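PDB 2F1N: cytolethal distending toxin subunit B from Escherichia coli, which nicks DNA as the endonuclease subunit of a three-part bacterial toxin, very probably damaging host-cell DNA and so causing G2/M arrest, cell distension and nuclear enlargement. Local coordinates for residues Thr20-Gly25 against Ser252-Val257; Ser58-Ala63 against Val93-Ser98; Arg131-Ile136 against Phe144-Ile149. All coordinates share one frame; numbering follows the deposited sequence.

Interaction 1 (Thr20-Gly25 against Ser252-Val257); sequences TWNLQG and SDHFPV
Thr20 and Val257 form an antiparallel hydrogen-bonded pair that joins strand 18-25 to the start of strand 257-261, within one of the two sheets of a DNase I-like fold. Thr20 N donates to Val257 O and Val257 N to Thr20 O, both 2.9 Å long. Before Val257 the partner chain is irregular, and each of the remaining direct hydrogen bonds between the segments uses a side-chain atom. Trp21 NE1 donates to His254 O at 2.9 Å; the oxygen lies in the indole plane, although the donor stands well above the carbonyl plane. Ser252 OG donates to Asn22 O (2.8 Å) and accepts from His254 N, closing an ST turn, so two bonds grip the hydroxyl and fix its rotation. Gln24 OE1 receives a nearly straight bond from Asp253 N, which approaches from above the amide plane, 2.8 Å long with 169° at the hydrogen, while Asn22 OD1 accepts from Gln24 N in an Asx turn.

Packing adds to these bonds. Pro256 makes a CH-pi contact, its CG 4.0 Å from the centroid of the five-membered ring of Trp21 and almost on the ring normal; Leu23 CB covers the opposite face. The Asn22 amide stacks on the His254 imidazole with planes only 11° apart, because CG lies anti to the backbone N (chi1 175°) and carries the amide across the ring. Asp185 and Glu55 bind Asn22 ND2, and Asp222 binds His254 ND1. This Ser-Asp-His sequence, with its His-Asp pair, is consistent with the active-site cleft of DNase I relatives. Where the backbones have parted, the connection is carried by water: one molecule accepts from Asn22 N at 3.0 Å and donates to Phe255 O at 2.8 Å.

Interaction 2 (Ser58-Ala63 against Val93-Ser98); sequences SPPSTA and VYIYFS
Phe97 and Ile95, alternate residues of strand 92-98, meet the proline-rich loop 58-63 through Pro59, Pro60 and Ala63. The contact is apolar throughout. From CB of Phe97 the side chain leaves with CG anti to the backbone N (chi1 -159°), which sends the ring out from the strand towards Pro59. CG itself comes 4.2 Å from Pro59 CD. Along one side of the ring, CD2 lies 3.9 Å from Pro59 CB, and CE2 reaches Pro59 N at 3.6 Å. On the other side, CD1 and CE1 both face Pro59 CD, the latter at 3.8 Å. At the tip, CZ touches Pro59 CD at 3.6 Å and also rests near Ser58 CA. Every ring carbon therefore has the same methylene close by: Pro59 CD stands over the centre of the face, 3.7 Å from the centroid and 12° off the normal, a well-centred CH-pi contact. The proline and phenylalanine side chains run at about a right angle to each other.

Ile95 makes its contact with the end of its chain. Its extended CG1-CD1 branch (chi2 177°) meets Pro60 tip to tip, CD1 lying 3.5 Å from Pro60 CD, and the same methyl touches Ala63 CB at 4.0 Å. Pro60 and Ala63 are brought to one methyl group by a type I beta turn, closed by the bond from Ala63 N to Pro60 O. Leu80 of the adjacent strand packs on Pro59, and Trp34 of helix 31-42 touches Pro60, Ile95 and Phe97. Loop and helix thus pack against the same face of the sheet, the one bearing Ile95 and Phe97, in the layered manner of the alpha/beta sandwich of DNase I-like nucleases.

Interaction 3 (Arg131-Ile136 against Phe144-Ile149); sequences RPLLGI and FTAHAI
The contact of Leu134 with Thr145 and of Gly135 with Phe144 is antiparallel strand pairing, buried in the hairpin of strands 133-138 and 141-147 within the six-stranded sheet. Thr145 N donates to Leu134 O at 2.9 Å, nearly along the C=O axis, whereas Leu134 N and Thr145 O are buried with no partner in the model. Gly135 approaches closely, CA to Phe144 CA 3.9 Å, and its CA lies over one face of the Phe144 ring in a CH-pi contact. On the next step Leu133 CD2 packs against Ala146 CB at 3.7 Å. The strands then separate, and a water bridges Pro132 O and His147 N.

Beyond this point Arg131 reconnects the chains. Bends at chi2 and chi3 (71° and 67°) fold its side chain back, so that NE donates to His147 O at 2.9 Å while NH2 makes weak bonds to the same oxygen and to Ala148 O. The guanidinium stacks on one face of the His147 ring, its plane tilted 29° and the centres 3.9 Å apart, with NH2 over the middle of the imidazole. A hairpin strand ending in a histidine that packs on Gln54 and Glu55 of the other sheet is consistent with the active-site cleft of the DNase I-like fold.

In the fold
Interactions 1 and 3 are buried, and their chemistry is mixed: short strand pairing gives way to side-chain hydrogen bonds and stacked flat groups. Interaction 2 is only partly buried and wholly apolar, as suits a loop laid on the outer side of a sheet. Interactions 1 and 2 involve the same eight-stranded sheet, with their centres about 17 Å apart, whereas interaction 3 belongs to the six-stranded one. One place where the sheets meet is Leu134 CD2, 3.4 Å from Tyr96 O. Interactions 1 and 3 converge at Asn22 ND2 and His147 NE2, 4.0 Å apart in packing contact, probably at the cleft between the sheets.

Interaction 1 (Thr20-Gly25 against Ser252-Val257)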
loop_
_atom_site.group_PDB
_atom_site.type_symbol
_atom_site.label_atom_id
_atom_site.label_comp_id
_atom_site.label_asym_id
_atom_site.label_seq_id
_atom_site.Cartn_x
_atom_site.Cartn_y
_atom_site.Cartn_z
ATOM N N THR A 20 -5.150 1.933 -2.813
ATOM C CA THR A 20 -4.120 2.757 -2.222
ATOM C C THR A 20 -4.643 4.201 -2.138
ATOM O O THR A 20 -5.384 4.645 -3.041
ATOM C CB THR A 20 -2.839 2.654 -3.075
ATOM O OG1 THR A 20 -1.849 3.535 -2.538
ATOM C CG2 THR A 20 -3.061 3.168 -4.516
ATOM N N TRP A 21 -4.327 4.888 -1.039
ATOM C CA TRP A 21 -4.712 6.275 -0.907
ATOM C C TRP A 21 -3.675 7.099 -0.134
ATOM O O TRP A 21 -3.282 6.740 0.977
ATOM C CB TRP A 21 -6.080 6.314 -0.174
ATOM C CG TRP A 21 -6.708 7.707 -0.186
ATOM C CD1 TRP A 21 -6.554 8.666 -1.149
ATOM C CD2 TRP A 21 -7.536 8.289 0.833
ATOM N NE1 TRP A 21 -7.257 9.810 -0.802
ATOM C CE2 TRP A 21 -7.864 9.598 0.413
ATOM C CE3 TRP A 21 -8.052 7.826 2.061
ATOM C CZ2 TRP A 21 -8.688 10.446 1.173
ATOM C CZ3 TRP A 21 -8.849 8.656 2.818
ATOM C CH2 TRP A 21 -9.173 9.961 2.368
ATOM N N ASN A 22 -3.210 8.199 -0.730
ATOM C CA ASN A 22 -2.374 9.126 0.001
ATOM C C ASN A 22 -3.350 10.150 0.580
ATOM O O ASN A 22 -3.980 10.921 -0.161
ATOM C CB ASN A 22 -1.389 9.784 -0.984
ATOM C CG ASN A 22 -0.519 10.868 -0.357
ATOM O OD1 ASN A 22 -0.876 11.452 0.641
ATOM N ND2 ASN A 22 0.619 11.155 -0.978
ATOM N N LEU A 23 -3.538 10.105 1.886
ATOM C CA LEU A 23 -4.596 10.915 2.459
ATOM C C LEU A 23 -4.105 12.276 2.918
ATOM O O LEU A 23 -4.928 13.075 3.412
ATOM C CB LEU A 23 -5.401 10.156 3.511
ATOM C CG LEU A 23 -4.809 9.605 4.793
ATOM C CD1 LEU A 23 -4.647 10.760 5.800
ATOM C CD2 LEU A 23 -5.686 8.531 5.386
ATOM N N GLN A 24 -2.816 12.561 2.700
ATOM C CA GLN A 24 -2.251 13.891 2.962
ATOM C C GLN A 24 -2.619 14.339 4.367
ATOM O O GLN A 24 -3.102 15.475 4.574
ATOM C CB GLN A 24 -2.739 14.882 1.900
ATOM C CG GLN A 24 -2.049 14.658 0.566
ATOM C CD GLN A 24 -2.218 15.865 -0.398
ATOM O OE1 GLN A 24 -3.278 16.497 -0.435
ATOM N NE2 GLN A 24 -1.159 16.192 -1.122
ATOM N N GLY A 25 -2.343 13.441 5.320
ATOM C CA GLY A 25 -2.754 13.592 6.691
ATOM C C GLY A 25 -1.571 14.093 7.494
ATOM O O GLY A 25 -0.415 14.022 7.061
ATOM N N SER A 252 -7.944 15.774 0.678
ATOM C CA SER A 252 -6.726 15.261 -0.002
ATOM C C SER A 252 -6.715 15.548 -1.504
ATOM O O SER A 252 -7.736 15.377 -2.191
ATOM C CB SER A 252 -6.503 13.729 0.155
ATOM O OG SER A 252 -5.202 13.414 -0.390
ATOM N N ASP A 253 -5.547 15.907 -2.017
ATOM C CA ASP A 253 -5.410 16.174 -3.441
ATOM C C ASP A 253 -5.207 14.875 -4.222
ATOM O O ASP A 253 -5.176 14.905 -5.446
ATOM C CB ASP A 253 -4.255 17.134 -3.713
ATOM C CG ASP A 253 -4.491 18.517 -3.113
ATOM O OD1 ASP A 253 -5.644 18.896 -2.849
ATOM O OD2 ASP A 253 -3.558 19.311 -2.923
ATOM N N HIS A 254 -5.081 13.746 -3.506
ATOM C CA HIS A 254 -5.006 12.424 -4.153
ATOM C C HIS A 254 -6.297 11.662 -4.013
ATOM O O HIS A 254 -6.987 11.728 -2.984
ATOM C CB HIS A 254 -3.862 11.585 -3.528
ATOM C CG HIS A 254 -2.500 12.143 -3.801
ATOM N ND1 HIS A 254 -1.651 11.599 -4.737
ATOM C CD2 HIS A 254 -1.844 13.206 -3.265
ATOM C CE1 HIS A 254 -0.520 12.283 -4.749
ATOM N NE2 HIS A 254 -0.616 13.270 -3.868
ATOM N N PHE A 255 -6.624 10.900 -5.042
ATOM C CA PHE A 255 -7.839 10.108 -5.037
ATOM C C PHE A 255 -7.439 8.677 -4.747
ATOM O O PHE A 255 -6.358 8.267 -5.160
ATOM C CB PHE A 255 -8.438 10.135 -6.429
ATOM C CG PHE A 255 -8.490 11.508 -7.060
ATOM C CD1 PHE A 255 -8.867 12.634 -6.332
ATOM C CD2 PHE A 255 -8.153 11.654 -8.402
ATOM C CE1 PHE A 255 -8.888 13.898 -6.928
ATOM C CE2 PHE A 255 -8.170 12.920 -9.013
ATOM C CZ PHE A 255 -8.550 14.032 -8.282
ATOM N N PRO A 256 -8.294 7.935 -4.050
ATOM C CA PRO A 256 -8.071 6.503 -3.819
ATOM C C PRO A 256 -8.166 5.780 -5.122
ATOM O O PRO A 256 -9.017 6.114 -6.008
ATOM C CB PRO A 256 -9.254 6.057 -2.941
ATOM C CG PRO A 256 -9.957 7.286 -2.557
ATOM C CD PRO A 256 -9.539 8.426 -3.429
ATOM N N VAL A 257 -7.310 4.768 -5.233
ATOM C CA VAL A 257 -7.207 3.998 -6.482
ATOM C C VAL A 257 -7.393 2.565 -6.129
ATOM O O VAL A 257 -6.671 2.055 -5.240
ATOM C CB VAL A 257 -5.841 4.229 -7.180
ATOM C CG1 VAL A 257 -5.683 3.293 -8.400
ATOM C CG2 VAL A 257 -5.752 5.693 -7.666
HETATM O O HOH W 1 -4.063 8.100 -3.641
HETATM O O HOH W 2 1.633 15.035 -2.695
#

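Interaction 2 (Ser58-Ala63 against Val93-Ser98)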
loop_
_atom_site.group_PDB
_atom_site.type_symbol
_atom_site.label_atom_id
_atom_site.label_comp_id
_atom_site.label_asym_id
_atom_site.label_seq_id
_atom_site.Cartn_x
_atom_site.Cartn_y
_atom_site.Cartn_z
ATOM N N SER A 58 -2.004 9.824 12.065
ATOM C CA SER A 58 -2.032 9.009 13.264
ATOM C C SER A 58 -3.189 8.036 13.035
ATOM O O SER A 58 -4.172 8.384 12.368
ATOM C CB SER A 58 -2.320 9.915 14.477
ATOM O OG SER A 58 -1.112 10.625 14.858
ATOM N N PRO A 59 -3.097 6.826 13.570
ATOM C CA PRO A 59 -4.208 5.869 13.418
ATOM C C PRO A 59 -5.450 6.335 14.207
ATOM O O PRO A 59 -5.326 7.270 15.040
ATOM C CB PRO A 59 -3.646 4.567 14.001
ATOM C CG PRO A 59 -2.544 4.990 14.942
ATOM C CD PRO A 59 -1.989 6.280 14.366
ATOM N N PRO A 60 -6.595 5.702 13.972
ATOM C CA PRO A 60 -7.835 6.042 14.669
ATOM C C PRO A 60 -7.577 5.938 16.172
ATOM O O PRO A 60 -6.899 5.007 16.616
ATOM C CB PRO A 60 -8.795 4.918 14.240
ATOM C CG PRO A 60 -8.238 4.384 12.940
ATOM C CD PRO A 60 -6.783 4.555 13.059
ATOM N N SER A 61 -8.104 6.906 16.936
ATOM C CA SER A 61 -7.942 6.905 18.384
ATOM C C SER A 61 -8.492 5.677 19.078
ATOM O O SER A 61 -8.037 5.351 20.171
ATOM C CB SER A 61 -8.560 8.187 19.014
ATOM O OG SER A 61 -9.948 8.200 18.733
ATOM N N THR A 62 -9.437 4.982 18.458
ATOM C CA THR A 62 -9.950 3.762 19.108
ATOM C C THR A 62 -9.246 2.472 18.686
ATOM O O THR A 62 -9.586 1.423 19.199
ATOM C CB THR A 62 -11.429 3.587 18.860
ATOM O OG1 THR A 62 -11.668 3.510 17.445
ATOM C CG2 THR A 62 -12.173 4.866 19.316
ATOM N N ALA A 63 -8.294 2.536 17.763
ATOM C CA ALA A 63 -7.549 1.330 17.382
ATOM C C ALA A 63 -6.474 1.042 18.411
ATOM O O ALA A 63 -5.806 1.979 18.915
ATOM C CB ALA A 63 -6.929 1.490 15.974
ATOM N N VAL A 93 -10.874 -4.731 11.875
ATOM C CA VAL A 93 -9.806 -4.785 10.881
ATOM C C VAL A 93 -8.470 -4.625 11.606
ATOM O O VAL A 93 -8.434 -4.125 12.748
ATOM C CB VAL A 93 -9.960 -3.715 9.756
ATOM C CG1 VAL A 93 -11.202 -4.004 8.826
ATOM C CG2 VAL A 93 -9.935 -2.281 10.328
ATOM N N TYR A 94 -7.396 -5.003 10.933
ATOM C CA TYR A 94 -6.040 -4.876 11.458
ATOM C C TYR A 94 -5.333 -3.721 10.768
ATOM O O TYR A 94 -5.423 -3.555 9.558
ATOM C CB TYR A 94 -5.243 -6.196 11.208
ATOM C CG TYR A 94 -5.673 -7.295 12.144
ATOM C CD1 TYR A 94 -6.779 -8.073 11.849
ATOM C CD2 TYR A 94 -4.953 -7.527 13.310
ATOM C CE1 TYR A 94 -7.201 -9.097 12.745
ATOM C CE2 TYR A 94 -5.320 -8.521 14.177
ATOM C CZ TYR A 94 -6.439 -9.323 13.872
ATOM O OH TYR A 94 -6.814 -10.327 14.734
ATOM N N ILE A 95 -4.636 -2.870 11.545
ATOM C CA ILE A 95 -3.855 -1.784 10.948
ATOM C C ILE A 95 -2.394 -2.010 11.219
ATOM O O ILE A 95 -2.009 -2.297 12.365
ATOM C CB ILE A 95 -4.274 -0.396 11.581
ATOM C CG1 ILE A 95 -5.779 -0.116 11.364
ATOM C CG2 ILE A 95 -3.428 0.727 10.926
ATOM C CD1 ILE A 95 -6.219 1.227 12.071
ATOM N N TYR A 96 -1.549 -1.869 10.204
ATOM C CA TYR A 96 -0.091 -1.970 10.433
ATOM C C TYR A 96 0.401 -0.576 10.162
ATOM O O TYR A 96 0.247 -0.021 9.040
ATOM C CB TYR A 96 0.529 -3.021 9.453
ATOM C CG TYR A 96 -0.081 -4.333 9.798
ATOM C CD1 TYR A 96 0.464 -5.114 10.836
ATOM C CD2 TYR A 96 -1.307 -4.733 9.223
ATOM C CE1 TYR A 96 -0.146 -6.316 11.246
ATOM C CE2 TYR A 96 -1.943 -5.906 9.652
ATOM C CZ TYR A 96 -1.354 -6.689 10.653
ATOM O OH TYR A 96 -1.998 -7.840 11.103
ATOM N N PHE A 97 0.934 0.038 11.211
ATOM C CA PHE A 97 1.196 1.484 11.154
ATOM C C PHE A 97 2.652 1.782 11.401
ATOM O O PHE A 97 3.206 1.288 12.387
ATOM C CB PHE A 97 0.295 2.214 12.173
ATOM C CG PHE A 97 0.107 3.679 11.852
ATOM C CD1 PHE A 97 1.058 4.584 12.189
ATOM C CD2 PHE A 97 -1.054 4.116 11.172
ATOM C CE1 PHE A 97 0.917 5.939 11.869
ATOM C CE2 PHE A 97 -1.207 5.499 10.846
ATOM C CZ PHE A 97 -0.201 6.374 11.193
ATOM N N SER A 98 3.252 2.635 10.563
ATOM C CA SER A 98 4.643 3.045 10.794
ATOM C C SER A 98 4.707 4.546 10.943
ATOM O O SER A 98 4.475 5.248 9.971
ATOM C CB SER A 98 5.567 2.675 9.641
ATOM O OG SER A 98 5.593 1.279 9.517
#

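Interaction 3 (Arg131-Ile136 against Phe144-Ile149)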
loop_
_atom_site.group_PDB
_atom_site.type_symbol
_atom_site.label_atom_id
_atom_site.label_comp_id
_atom_site.label_asym_id
_atom_site.label_seq_id
_atom_site.Cartn_x
_atom_site.Cartn_y
_atom_site.Cartn_z
ATOM N N ARG A 131 11.228 7.031 2.264
ATOM C CA ARG A 131 10.415 6.303 3.232
ATOM C C ARG A 131 10.812 4.817 3.150
ATOM O O ARG A 131 11.364 4.395 2.148
ATOM C CB ARG A 131 8.929 6.429 2.840
ATOM C CG ARG A 131 8.201 7.498 3.606
ATOM C CD ARG A 131 8.631 8.830 3.193
ATOM N NE ARG A 131 8.248 9.191 1.805
ATOM C CZ ARG A 131 8.315 10.447 1.308
ATOM N NH1 ARG A 131 8.790 11.467 2.059
ATOM N NH2 ARG A 131 7.924 10.696 0.067
ATOM N N PRO A 132 10.549 4.055 4.206
ATOM C CA PRO A 132 10.701 2.591 4.164
ATOM C C PRO A 132 9.599 1.972 3.339
ATOM O O PRO A 132 8.697 2.669 2.865
ATOM C CB PRO A 132 10.550 2.178 5.651
ATOM C CG PRO A 132 9.585 3.197 6.212
ATOM C CD PRO A 132 9.945 4.507 5.481
ATOM N N LEU A 133 9.682 0.648 3.145
ATOM C CA LEU A 133 8.583 -0.157 2.598
ATOM C C LEU A 133 7.929 -0.961 3.707
ATOM O O LEU A 133 8.613 -1.628 4.413
ATOM C CB LEU A 133 9.143 -1.129 1.544
ATOM C CG LEU A 133 9.431 -0.361 0.249
ATOM C CD1 LEU A 133 10.354 -1.166 -0.674
ATOM C CD2 LEU A 133 8.138 0.026 -0.478
ATOM N N LEU A 134 6.613 -0.879 3.847
ATOM C CA LEU A 134 5.929 -1.653 4.881
ATOM C C LEU A 134 5.057 -2.626 4.125
ATOM O O LEU A 134 4.335 -2.208 3.238
ATOM C CB LEU A 134 5.093 -0.715 5.748
ATOM C CG LEU A 134 3.980 -1.304 6.644
ATOM C CD1 LEU A 134 4.642 -2.144 7.739
ATOM C CD2 LEU A 134 3.111 -0.150 7.235
ATOM N N GLY A 135 5.121 -3.908 4.488
ATOM C CA GLY A 135 4.318 -4.904 3.774
ATOM C C GLY A 135 3.724 -5.945 4.722
ATOM O O GLY A 135 4.240 -6.139 5.831
ATOM N N ILE A 136 2.645 -6.619 4.272
ATOM C CA ILE A 136 2.124 -7.774 5.012
ATOM C C ILE A 136 1.990 -8.959 4.044
ATOM O O ILE A 136 1.758 -8.775 2.857
ATOM C CB ILE A 136 0.752 -7.485 5.676
ATOM C CG1 ILE A 136 -0.320 -7.164 4.641
ATOM C CG2 ILE A 136 0.937 -6.276 6.702
ATOM C CD1 ILE A 136 -1.701 -6.947 5.242
ATOM N N PHE A 144 2.431 -4.320 -0.174
ATOM C CA PHE A 144 3.243 -3.227 0.388
ATOM C C PHE A 144 2.576 -1.896 0.165
ATOM O O PHE A 144 1.853 -1.698 -0.814
ATOM C CB PHE A 144 4.631 -3.161 -0.265
ATOM C CG PHE A 144 5.532 -4.329 0.109
ATOM C CD1 PHE A 144 5.320 -5.580 -0.438
ATOM C CD2 PHE A 144 6.487 -4.181 1.106
ATOM C CE1 PHE A 144 6.154 -6.698 -0.071
ATOM C CE2 PHE A 144 7.312 -5.243 1.487
ATOM C CZ PHE A 144 7.130 -6.515 0.922
ATOM N N THR A 145 2.795 -0.993 1.126
ATOM C CA THR A 145 2.547 0.426 0.864
ATOM C C THR A 145 3.861 1.215 0.634
ATOM O O THR A 145 4.848 0.982 1.319
ATOM C CB THR A 145 1.690 1.025 2.003
ATOM O OG1 THR A 145 1.455 2.437 1.731
ATOM C CG2 THR A 145 2.439 0.977 3.394
ATOM N N ALA A 146 3.869 2.091 -0.377
ATOM C CA ALA A 146 5.094 2.821 -0.763
ATOM C C ALA A 146 4.797 4.289 -0.971
ATOM O O ALA A 146 3.686 4.669 -1.415
ATOM C CB ALA A 146 5.698 2.286 -2.029
ATOM N N HIS A 147 5.781 5.117 -0.604
ATOM C CA HIS A 147 5.628 6.539 -0.872
ATOM C C HIS A 147 6.969 7.095 -1.331
ATOM O O HIS A 147 7.814 7.480 -0.516
ATOM C CB HIS A 147 5.138 7.271 0.367
ATOM C CG HIS A 147 4.899 8.732 0.116
ATOM N ND1 HIS A 147 4.730 9.631 1.150
ATOM C CD2 HIS A 147 4.819 9.444 -1.041
ATOM C CE1 HIS A 147 4.554 10.845 0.639
ATOM N NE2 HIS A 147 4.608 10.763 -0.689
ATOM N N ALA A 148 7.162 7.151 -2.646
ATOM C CA ALA A 148 8.428 7.590 -3.221
ATOM C C ALA A 148 8.554 9.091 -3.059
ATOM O O ALA A 148 7.555 9.749 -2.856
ATOM C CB ALA A 148 8.491 7.190 -4.714
ATOM N N ILE A 149 9.784 9.609 -3.150
ATOM C CA ILE A 149 10.037 11.032 -2.882
ATOM C C ILE A 149 9.504 11.868 -4.015
ATOM O O ILE A 149 9.613 11.477 -5.189
ATOM C CB ILE A 149 11.538 11.264 -2.721
ATOM C CG1 ILE A 149 12.082 10.483 -1.521
ATOM C CG2 ILE A 149 11.830 12.840 -2.550
ATOM C CD1 ILE A 149 13.627 10.308 -1.595
HETATM O O HOH W 3 10.434 6.738 -0.442
HETATM O O HOH W 4 8.294 4.093 0.374
#